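Local atomic coordinates of Mgp-operon protein 3 (Mycoplasma pneumoniae, PDB entry 6RJ1), a protein that probably serves in cytadherence as a surface-exposed adhesin subunit (P40/P90), partner of P1, by which the pathogen attaches to sugars on human host cells. Residues A[581-586]-A[684-689]; A[603-608]-A[617-622]. One frame throughout, in Å; residues are numbered along the deposited sequence.

Interaction 1 (A[581-586]-A[684-689]); sequences TTAGLD and ERLPSR
Thr581 to Leu585 and Leu686 to Arg689 form a buried contact between two irregular loops, nearly a hundred residues apart in sequence, in the part of the chain that matches the MgpC adhesin family. They run roughly antiparallel, their directions 161° apart, and side chains do much of the bonding that a sheet would leave to the backbone. At one end the Arg689 guanidinium takes the carbonyl of Thr581 side-on: NE and NH1 each donate to Thr581 O at 2.8 Å. NE arrives close to the line of the C=O bond, whereas NH1 sits above the carbonyl plane; the oxygen lies nearly in the guanidinium plane. Ala583 CB rests over one face of that group, toward its rim. Arg689 N gives Thr581 OG1 a bond of 2.9 Å. OG1 reaches it because chi1 of 60° sets it between its own backbone N and carbonyl carbon; OG1 also pairs with Thr690 OG1. A water accepts from both Thr581 N and Ser688 OG, the latter also bonded to Asp691 N and Thr690 N. Further along, Ala583 N donates to Pro687 O at 3.1 Å, and Thr582 CA adds a CA-H...O contact to the same oxygen. Leu686 lays its branches on carbonyl oxygens, CD1 3.4 Å from Ala583 O and CD2 3.4 Å from Gly584 O; Leu686 CD1 also crosses Leu585 CD2. Beyond the pair, Arg689 NH2 bonds to Asn597 O and the guanidinium makes a cation-pi contact with Phe508, while helix 591-595 packs on Leu686 and Pro687 and strand 723-732 touches Pro687 and Ser688 through Tyr732.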
# COMPACT_ATOMS: atom_id res chain seq x y z
N THR A 581 5.10 11.20 -14.61
CA THR A 581 5.54 10.26 -15.65
C THR A 581 4.41 9.88 -16.61
O THR A 581 4.46 8.82 -17.22
CB THR A 581 6.18 9.03 -15.03
OG1 THR A 581 5.23 8.37 -14.20
CG2 THR A 581 7.46 9.35 -14.29
N THR A 582 3.41 10.76 -16.74
CA THR A 582 2.26 10.53 -17.62
C THR A 582 2.71 10.52 -19.08
O THR A 582 3.47 11.39 -19.49
CB THR A 582 1.17 11.56 -17.32
OG1 THR A 582 0.84 11.47 -15.93
CG2 THR A 582 -0.09 11.36 -18.16
N ALA A 583 2.23 9.53 -19.85
CA ALA A 583 2.51 9.37 -21.27
C ALA A 583 2.10 10.63 -22.02
O ALA A 583 1.07 11.22 -21.71
CB ALA A 583 1.73 8.17 -21.81
N GLY A 584 2.93 11.03 -22.99
CA GLY A 584 2.70 12.22 -23.81
C GLY A 584 1.40 12.22 -24.59
O GLY A 584 0.82 11.15 -24.83
N LEU A 585 0.92 13.42 -24.98
CA LEU A 585 -0.32 13.58 -25.74
C LEU A 585 -0.23 12.92 -27.12
O LEU A 585 -1.24 12.43 -27.64
CB LEU A 585 -0.67 15.07 -25.89
CG LEU A 585 -1.22 15.76 -24.65
CD1 LEU A 585 -1.23 17.26 -24.82
CD2 LEU A 585 -2.62 15.28 -24.30
N ASP A 586 0.98 12.88 -27.67
CA ASP A 586 1.34 12.32 -28.97
C ASP A 586 1.73 10.83 -28.92
O ASP A 586 2.31 10.32 -29.88
CB ASP A 586 2.50 13.15 -29.56
CG ASP A 586 3.78 13.10 -28.75
OD1 ASP A 586 3.70 13.23 -27.50
OD2 ASP A 586 4.85 12.94 -29.35
N GLU A 684 -8.31 8.17 -25.24
CA GLU A 684 -7.60 7.23 -24.38
C GLU A 684 -7.00 7.95 -23.20
O GLU A 684 -6.44 9.04 -23.37
CB GLU A 684 -6.51 6.47 -25.16
CG GLU A 684 -6.99 5.12 -25.69
CD GLU A 684 -5.91 4.21 -26.23
OE1 GLU A 684 -5.61 3.19 -25.58
OE2 GLU A 684 -5.35 4.53 -27.31
N ARG A 685 -7.11 7.35 -22.00
CA ARG A 685 -6.55 7.90 -20.78
C ARG A 685 -5.06 7.64 -20.79
O ARG A 685 -4.63 6.51 -21.02
CB ARG A 685 -7.19 7.28 -19.53
CG ARG A 685 -6.84 8.03 -18.26
CD ARG A 685 -7.49 7.44 -17.04
NE ARG A 685 -6.98 6.11 -16.72
CZ ARG A 685 -7.51 5.30 -15.82
NH1 ARG A 685 -6.98 4.10 -15.58
NH2 ARG A 685 -8.58 5.68 -15.12
N LEU A 686 -4.28 8.70 -20.59
CA LEU A 686 -2.82 8.65 -20.56
C LEU A 686 -2.36 8.15 -19.20
O LEU A 686 -2.72 8.73 -18.17
CB LEU A 686 -2.21 10.00 -20.92
CG LEU A 686 -2.57 10.56 -22.30
CD1 LEU A 686 -2.19 12.01 -22.40
CD2 LEU A 686 -1.95 9.75 -23.42
N PRO A 687 -1.63 7.02 -19.15
CA PRO A 687 -1.25 6.48 -17.84
C PRO A 687 0.01 7.07 -17.23
O PRO A 687 0.94 7.46 -17.94
CB PRO A 687 -1.08 4.99 -18.12
CG PRO A 687 -0.63 4.93 -19.56
CD PRO A 687 -1.14 6.16 -20.26
N SER A 688 0.04 7.10 -15.90
CA SER A 688 1.20 7.48 -15.12
C SER A 688 1.98 6.17 -14.94
O SER A 688 1.38 5.08 -14.93
CB SER A 688 0.78 8.04 -13.76
OG SER A 688 1.85 8.05 -12.83
N ARG A 689 3.30 6.26 -14.83
CA ARG A 689 4.10 5.08 -14.65
C ARG A 689 4.76 5.06 -13.27
O ARG A 689 5.60 4.19 -13.00
CB ARG A 689 5.13 4.98 -15.79
CG ARG A 689 4.66 4.24 -17.05
CD ARG A 689 3.63 4.99 -17.89
NE ARG A 689 4.10 6.31 -18.32
CZ ARG A 689 4.75 6.55 -19.45
NH1 ARG A 689 5.15 7.78 -19.75
NH2 ARG A 689 5.00 5.56 -20.30
O HOH W 1 2.82 10.49 -12.74

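Interaction 2 (A[603-608]-A[617-622])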
# COMPACT_ATOMS: atom_id res chain seq x y z
N GLY A 603 13.56 12.11 -16.33
CA GLY A 603 13.39 13.37 -15.62
C GLY A 603 12.09 14.07 -15.96
O GLY A 603 11.28 13.53 -16.71
N PRO A 604 11.87 15.29 -15.43
CA PRO A 604 10.60 16.00 -15.69
C PRO A 604 10.34 16.38 -17.16
O PRO A 604 11.27 16.48 -17.96
CB PRO A 604 10.67 17.23 -14.79
CG PRO A 604 11.77 16.97 -13.83
CD PRO A 604 12.74 16.07 -14.52
N ILE A 605 9.05 16.58 -17.51
CA ILE A 605 8.58 16.97 -18.84
C ILE A 605 7.20 17.62 -18.78
O ILE A 605 6.95 18.61 -19.46
CB ILE A 605 8.64 15.79 -19.89
CG1 ILE A 605 8.54 16.31 -21.35
CG2 ILE A 605 7.62 14.67 -19.59
CD1 ILE A 605 9.21 15.48 -22.39
N ASN A 606 6.30 17.06 -17.96
CA ASN A 606 4.93 17.51 -17.81
C ASN A 606 4.78 18.76 -16.96
O ASN A 606 5.56 19.00 -16.03
CB ASN A 606 4.03 16.38 -17.30
CG ASN A 606 3.97 15.19 -18.23
OD1 ASN A 606 4.16 15.30 -19.45
ND2 ASN A 606 3.69 14.02 -17.69
N GLY A 607 3.78 19.54 -17.32
CA GLY A 607 3.41 20.80 -16.70
C GLY A 607 2.33 21.45 -17.54
O GLY A 607 1.84 20.82 -18.48
N LEU A 608 1.97 22.70 -17.23
CA LEU A 608 0.95 23.41 -17.99
C LEU A 608 1.45 23.84 -19.37
O LEU A 608 2.40 24.61 -19.47
CB LEU A 608 0.36 24.59 -17.20
CG LEU A 608 -0.87 25.28 -17.82
CD1 LEU A 608 -2.16 24.63 -17.36
CD2 LEU A 608 -0.89 26.75 -17.50
N TYR A 617 -2.07 19.29 -19.01
CA TYR A 617 -1.01 19.15 -18.01
C TYR A 617 0.06 18.12 -18.43
O TYR A 617 0.97 17.84 -17.67
CB TYR A 617 -1.60 18.87 -16.62
CG TYR A 617 -2.17 20.12 -15.97
CD1 TYR A 617 -1.34 21.03 -15.31
CD2 TYR A 617 -3.53 20.39 -16.01
CE1 TYR A 617 -1.86 22.17 -14.71
CE2 TYR A 617 -4.06 21.53 -15.41
CZ TYR A 617 -3.22 22.42 -14.76
OH TYR A 617 -3.73 23.55 -14.17
N VAL A 618 -0.02 17.63 -19.68
CA VAL A 618 0.90 16.65 -20.27
C VAL A 618 1.62 17.25 -21.48
O VAL A 618 1.09 18.16 -22.13
CB VAL A 618 0.23 15.31 -20.67
CG1 VAL A 618 1.14 14.14 -20.37
CG2 VAL A 618 -1.13 15.12 -20.01
N THR A 619 2.80 16.71 -21.80
CA THR A 619 3.63 17.15 -22.92
C THR A 619 2.99 16.85 -24.28
O THR A 619 2.48 15.75 -24.49
CB THR A 619 5.06 16.60 -22.81
OG1 THR A 619 5.83 17.09 -23.90
CG2 THR A 619 5.12 15.07 -22.77
N PRO A 620 3.02 17.81 -25.23
CA PRO A 620 2.45 17.54 -26.56
C PRO A 620 3.41 16.76 -27.46
O PRO A 620 2.99 16.27 -28.50
CB PRO A 620 2.11 18.93 -27.10
CG PRO A 620 2.68 19.93 -26.09
CD PRO A 620 3.57 19.18 -25.16
N VAL A 621 4.70 16.66 -27.07
CA VAL A 621 5.74 15.90 -27.79
C VAL A 621 6.50 14.97 -26.84
O VAL A 621 6.86 15.36 -25.73
CB VAL A 621 6.69 16.74 -28.69
CG1 VAL A 621 5.98 17.26 -29.93
CG2 VAL A 621 7.33 17.87 -27.91
N SER A 622 6.70 13.71 -27.27
CA SER A 622 7.39 12.66 -26.52
C SER A 622 7.95 11.59 -27.46
O SER A 622 7.60 11.57 -28.65
CB SER A 622 6.44 12.02 -25.50
OG SER A 622 5.33 11.41 -26.14
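Ile605 is the first residue of 603-608 to meet 617-622, and it does so with the longer branch of its side chain. With CG1 anti to the backbone N (chi1 -164°), Ile605 CG1 comes within 3.8 Å of Thr619 CB, and CD1 continues past Thr619 OG1 toward Val621 O. The hydroxyl it skirts is already engaged, since Thr619 OG1 donates to Val621 O within its own segment at 2.7 Å. Asn606 carries the main polar link. Asn606 OD1 accepts from Thr619 N at 3.1 Å, with the donor standing above the plane of the carboxamide carbonyl, 38° out of it. The amide lies alongside the Val618 side chain, the two pointing the same way, and Val618 CG1 is 3.4 Å from Asn606 OD1. ND2 of the same amide turns to partners elsewhere, Ser580 OG and Thr582 O, leaving both ends of the group bonded and its rotation fixed. The arrangement is consistent with the base of a short beta hairpin: strands 609-611 and 614-616 follow directly on 608 and lead directly into 617, and here the strands give way to irregular chain. Gly607 N makes only a weak bond to Tyr617 O. Gly607 O also takes a CA-H...O contact from Tyr617 CA at 3.3 Å. Leu608, an exposed residue, ends the contact. Leu608 CD1 sits over one face of the Tyr617 ring, 4.0 Å from the centroid, in a CH-pi contact displaced toward CE1 and CZ, each of which is 3.6 Å from that methyl. The tyrosine ring also meets Phe670 of helix 666-673, with the planes at about 45°, and touches Val667 of the same helix.

In the fold
The two contacts illustrate how irregular loops can be joined through a shared segment. Both segments of interaction 2 fall within the chain between 586 and 684, and the centres of the two contacts lie only about 9 Å apart. Segment 581-586 is common ground: while it meets 684-689, its backbone also reaches 617-622, with Leu585 N probably bonded to Thr619 O at 2.8 Å. Asp586 OD1 makes a second probable hydrogen bond, 2.8 Å from Ser622 OG, and Ala583 O packs against Val618 CG1. Asn597 touches both contacts, bonding Gly584 and Arg689 on one hand and Ser622 on the other.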